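Local atomic coordinates of putative polysaccharide biosynthesis protein with aminopeptidase-like domain (Clostridium acetobutylicum, PDB entry 3K9T), a protein that binds one zinc ion per subunit and probably takes part in making modified polysaccharides, with no peptidase activity expected despite its aminopeptidase-like fold. Residues 210-220 / 347-357. Sequence-based numbering, arbitrary orientation.
Sequences ALSKLKTKYSY and LEVIYTIENNR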
loop_
_atom_site.group_PDB
_atom_site.type_symbol
_atom_site.label_atom_id
_atom_site.label_comp_id
_atom_site.label_asym_id
_atom_site.label_seq_id
_atom_site.Cartn_x
_atom_site.Cartn_y
_atom_site.Cartn_z
ATOM N N ALA A 210 -32.609 19.801 12.969
ATOM C CA ALA A 210 -31.692 19.778 14.116
ATOM C C ALA A 210 -30.600 20.877 14.021
ATOM O O ALA A 210 -30.371 21.597 14.975
ATOM C CB ALA A 210 -31.045 18.375 14.276
ATOM N N LEU A 211 -29.930 20.998 12.879
ATOM C CA LEU A 211 -28.839 21.970 12.721
ATOM C C LEU A 211 -29.278 23.424 12.907
ATOM O O LEU A 211 -28.540 24.238 13.453
ATOM C CB LEU A 211 -28.119 21.798 11.385
ATOM C CG LEU A 211 -27.062 20.698 11.311
ATOM C CD1 LEU A 211 -26.252 20.896 10.023
ATOM C CD2 LEU A 211 -26.152 20.715 12.514
ATOM N N SER A 212 -30.486 23.716 12.436
ATOM C CA SER A 212 -31.166 24.980 12.640
ATOM C C SER A 212 -31.115 25.506 14.056
ATOM O O SER A 212 -31.212 26.700 14.260
ATOM C CB SER A 212 -32.653 24.807 12.316
ATOM O OG SER A 212 -32.846 24.786 10.936
ATOM N N LYS A 213 -31.054 24.601 15.018
ATOM C CA LYS A 213 -31.109 24.953 16.416
ATOM C C LYS A 213 -29.741 25.100 17.069
ATOM O O LYS A 213 -29.667 25.393 18.259
ATOM C CB LYS A 213 -31.946 23.894 17.122
ATOM C CG LYS A 213 -33.408 23.937 16.623
ATOM C CD LYS A 213 -34.262 22.842 17.183
ATOM C CE LYS A 213 -35.748 23.083 16.871
ATOM N NZ LYS A 213 -36.048 23.184 15.453
ATOM N N LEU A 214 -28.669 24.934 16.288
ATOM C CA LEU A 214 -27.298 24.950 16.794
ATOM C C LEU A 214 -26.471 26.089 16.197
ATOM O O LEU A 214 -26.744 26.575 15.103
ATOM C CB LEU A 214 -26.614 23.636 16.425
ATOM C CG LEU A 214 -27.281 22.320 16.806
ATOM C CD1 LEU A 214 -26.409 21.173 16.357
ATOM C CD2 LEU A 214 -27.476 22.270 18.303
ATOM N N LYS A 215 -25.435 26.493 16.916
ATOM C CA LYS A 215 -24.517 27.516 16.441
ATOM C C LYS A 215 -23.364 26.769 15.751
ATOM O O LYS A 215 -22.529 26.189 16.416
ATOM C CB LYS A 215 -24.020 28.327 17.639
ATOM C CG LYS A 215 -23.023 29.469 17.298
ATOM C CD LYS A 215 -22.524 30.193 18.583
ATOM C CE LYS A 215 -21.267 31.058 18.338
ATOM N NZ LYS A 215 -21.569 32.318 17.605
ATOM N N THR A 216 -23.328 26.771 14.420
ATOM C CA THR A 216 -22.325 25.993 13.673
ATOM C C THR A 216 -21.177 26.840 13.155
ATOM O O THR A 216 -21.349 28.025 12.920
ATOM C CB THR A 216 -22.961 25.243 12.459
ATOM O OG1 THR A 216 -23.495 26.194 11.517
ATOM C CG2 THR A 216 -24.055 24.313 12.924
ATOM N N LYS A 217 -20.007 26.209 13.004
ATOM C CA LYS A 217 -18.797 26.850 12.451
ATOM C C LYS A 217 -18.995 26.991 10.954
ATOM O O LYS A 217 -18.788 28.061 10.369
ATOM C CB LYS A 217 -17.541 25.992 12.740
ATOM C CG LYS A 217 -16.180 26.436 12.106
ATOM C CD LYS A 217 -15.034 25.435 12.506
ATOM C CE LYS A 217 -13.873 25.339 11.474
ATOM N NZ LYS A 217 -12.577 24.807 12.044
ATOM N N TYR A 218 -19.396 25.891 10.348
ATOM C CA TYR A 218 -19.658 25.882 8.932
ATOM C C TYR A 218 -21.093 26.309 8.582
ATOM O O TYR A 218 -21.997 26.295 9.423
ATOM C CB TYR A 218 -19.380 24.508 8.338
ATOM C CG TYR A 218 -17.931 24.110 8.342
ATOM C CD1 TYR A 218 -17.044 24.639 7.422
ATOM C CD2 TYR A 218 -17.453 23.182 9.249
ATOM C CE1 TYR A 218 -15.712 24.260 7.417
ATOM C CE2 TYR A 218 -16.139 22.810 9.252
ATOM C CZ TYR A 218 -15.272 23.334 8.331
ATOM O OH TYR A 218 -13.970 22.918 8.342
ATOM N N SER A 219 -21.240 26.739 7.333
ATOM C CA SER A 219 -22.516 27.035 6.741
ATOM C C SER A 219 -22.973 25.735 6.128
ATOM O O SER A 219 -22.145 24.910 5.760
ATOM C CB SER A 219 -22.405 28.123 5.681
ATOM O OG SER A 219 -22.178 29.384 6.289
ATOM N N TYR A 220 -24.290 25.545 6.083
ATOM C CA TYR A 220 -24.886 24.336 5.579
ATOM C C TYR A 220 -25.974 24.671 4.578
ATOM O O TYR A 220 -26.794 25.530 4.840
ATOM C CB TYR A 220 -25.457 23.512 6.742
ATOM C CG TYR A 220 -24.394 22.903 7.590
ATOM C CD1 TYR A 220 -23.728 23.674 8.549
ATOM C CD2 TYR A 220 -24.034 21.550 7.439
ATOM C CE1 TYR A 220 -22.735 23.127 9.330
ATOM C CE2 TYR A 220 -23.030 20.975 8.230
ATOM C CZ TYR A 220 -22.367 21.787 9.160
ATOM O OH TYR A 220 -21.373 21.272 9.956
ATOM N N LEU A 347 -25.576 12.896 11.855
ATOM C CA LEU A 347 -25.271 13.871 12.908
ATOM C C LEU A 347 -23.831 13.709 13.443
ATOM O O LEU A 347 -23.153 14.699 13.764
ATOM C CB LEU A 347 -26.303 13.783 14.048
ATOM C CG LEU A 347 -27.718 14.309 13.758
ATOM C CD1 LEU A 347 -28.530 14.362 15.029
ATOM C CD2 LEU A 347 -27.669 15.700 13.117
ATOM N N GLU A 348 -23.370 12.462 13.543
ATOM C CA GLU A 348 -22.011 12.178 14.042
ATOM C C GLU A 348 -20.973 12.656 13.037
ATOM O O GLU A 348 -19.890 13.156 13.401
ATOM C CB GLU A 348 -21.823 10.678 14.295
ATOM C CG GLU A 348 -20.555 10.336 15.107
ATOM C CD GLU A 348 -20.550 10.986 16.463
ATOM O OE1 GLU A 348 -21.643 11.084 17.065
ATOM O OE2 GLU A 348 -19.464 11.404 16.935
ATOM N N VAL A 349 -21.298 12.464 11.762
ATOM C CA VAL A 349 -20.479 12.998 10.707
ATOM C C VAL A 349 -20.358 14.513 10.874
ATOM O O VAL A 349 -19.236 15.029 10.843
ATOM C CB VAL A 349 -20.997 12.600 9.332
ATOM C CG1 VAL A 349 -20.368 13.456 8.228
ATOM C CG2 VAL A 349 -20.724 11.130 9.121
ATOM N N ILE A 350 -21.496 15.191 11.092
ATOM C CA ILE A 350 -21.549 16.653 11.189
ATOM C C ILE A 350 -20.813 17.112 12.428
ATOM O O ILE A 350 -20.031 18.053 12.358
ATOM C CB ILE A 350 -22.994 17.215 11.139
ATOM C CG1 ILE A 350 -23.566 17.063 9.714
ATOM C CG2 ILE A 350 -23.009 18.670 11.569
ATOM C CD1 ILE A 350 -25.106 17.332 9.532
ATOM N N TYR A 351 -21.034 16.430 13.548
ATOM C CA TYR A 351 -20.244 16.683 14.761
ATOM C C TYR A 351 -18.740 16.579 14.452
ATOM O O TYR A 351 -17.971 17.400 14.911
ATOM C CB TYR A 351 -20.614 15.687 15.872
ATOM C CG TYR A 351 -19.771 15.781 17.139
ATOM C CD1 TYR A 351 -18.505 15.180 17.223
ATOM C CD2 TYR A 351 -20.243 16.448 18.256
ATOM C CE1 TYR A 351 -17.751 15.264 18.383
ATOM C CE2 TYR A 351 -19.489 16.531 19.438
ATOM C CZ TYR A 351 -18.253 15.932 19.497
ATOM O OH TYR A 351 -17.509 16.024 20.648
ATOM N N THR A 352 -18.323 15.593 13.663
ATOM C CA THR A 352 -16.888 15.424 13.348
ATOM C C THR A 352 -16.372 16.575 12.457
ATOM O O THR A 352 -15.296 17.142 12.678
ATOM C CB THR A 352 -16.616 14.032 12.718
ATOM O OG1 THR A 352 -17.170 13.008 13.558
ATOM C CG2 THR A 352 -15.126 13.784 12.558
ATOM N N ILE A 353 -17.157 16.920 11.452
ATOM C CA ILE A 353 -16.821 18.012 10.560
ATOM C C ILE A 353 -16.584 19.271 11.364
ATOM O O ILE A 353 -15.606 19.965 11.158
ATOM C CB ILE A 353 -17.967 18.291 9.566
ATOM C CG1 ILE A 353 -18.066 17.183 8.534
ATOM C CG2 ILE A 353 -17.793 19.663 8.866
ATOM C CD1 ILE A 353 -19.400 17.239 7.778
ATOM N N GLU A 354 -17.498 19.552 12.283
ATOM C CA GLU A 354 -17.461 20.785 13.061
ATOM C C GLU A 354 -16.307 20.861 14.057
ATOM O O GLU A 354 -15.707 21.909 14.221
ATOM C CB GLU A 354 -18.773 20.897 13.820
ATOM C CG GLU A 354 -19.938 21.278 12.960
ATOM C CD GLU A 354 -19.991 22.753 12.693
ATOM O OE1 GLU A 354 -19.843 23.513 13.664
ATOM O OE2 GLU A 354 -20.183 23.146 11.514
ATOM N N ASN A 355 -16.011 19.738 14.717
ATOM C CA ASN A 355 -14.967 19.675 15.745
ATOM C C ASN A 355 -13.582 19.198 15.304
ATOM O O ASN A 355 -12.738 18.927 16.159
ATOM C CB ASN A 355 -15.440 18.800 16.920
ATOM C CG ASN A 355 -16.610 19.412 17.666
ATOM O OD1 ASN A 355 -16.508 20.521 18.169
ATOM N ND2 ASN A 355 -17.732 18.681 17.743
ATOM N N ASN A 356 -13.344 19.096 13.998
ATOM C CA ASN A 356 -12.045 18.664 13.474
ATOM C C ASN A 356 -11.048 19.812 13.474
ATOM O O ASN A 356 -10.621 20.268 12.419
ATOM C CB ASN A 356 -12.162 18.100 12.038
ATOM C CG ASN A 356 -10.862 17.445 11.551
ATOM O OD1 ASN A 356 -10.079 16.973 12.360
ATOM N ND2 ASN A 356 -10.644 17.404 10.231
ATOM N N ARG A 357 -10.613 20.230 14.652
ATOM C CA ARG A 357 -9.690 21.358 14.747
ATOM C C ARG A 357 -8.207 20.973 14.584
ATOM O O ARG A 357 -7.873 19.797 14.492
ATOM C CB ARG A 357 -9.965 22.115 16.027
ATOM C CG ARG A 357 -11.310 22.777 15.976
ATOM C CD ARG A 357 -11.752 23.345 17.311
ATOM N NE ARG A 357 -13.188 23.540 17.218
ATOM C CZ ARG A 357 -13.767 24.528 16.541
ATOM N NH1 ARG A 357 -13.048 25.468 15.922
ATOM N NH2 ARG A 357 -15.089 24.587 16.498
HETATM O O HOH W 1 -13.628 22.476 12.490
HETATM O O HOH W 2 -13.880 20.406 9.192
#
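L211, of helix 194-211, meets I350 of helix 336-355 tip to tip, L211 CD1 to I350 CD1 at 3.8 Å, while its own CD1 also lies over one face of the Y220 ring, offset toward the rim. A type I turn from L211 to L214 then carries the chain round to T216, whose OG1 meets Y218 O almost head-on to the carbonyl and whose CB lies 3.6 Å from E354 OE2. The E354 carboxylate takes the next two amides: K217 N gives E354 OE1 an almost straight bond of 2.8 Å on the syn lone pair, and Y218 N reaches E354 OE2, also from the syn side, at 3.1 Å. Beyond its amide, K217 runs out extended, sliding past R357, with K217 NZ 4.0 Å from R357 NH1, a like-charge approach; NZ also gives a hydrogen bond to a water that donates to E354 O. The Y218 ring stands nearly perpendicular to the carboxylate, 83° between planes, with Y218 CD2 packed 3.6 Å from I353 CG2; a second water joins its hydroxyl to I353 O. Y220, near the start of strand 219-225, and E354 reach toward each other from opposite directions: Y220 OH gives E354 OE2, at the ring edge and in plane, a 2.7 Å bond on the anti side. The E354 chain, bent about CB-CG (chi2 -81°), turns the carboxylate back to the loop. The contact thus ties the helix-to-strand connection of the aminopeptidase-like region to a segment late in helix 336-355 that runs on to R357, first residue of the permutated winged helix-turn-helix region. With three neutral donors on a buried carboxylate, two sharing OE2, the charge of E354 is probably stabilised by hydrogen bonds, without a direct ion pair across this contact.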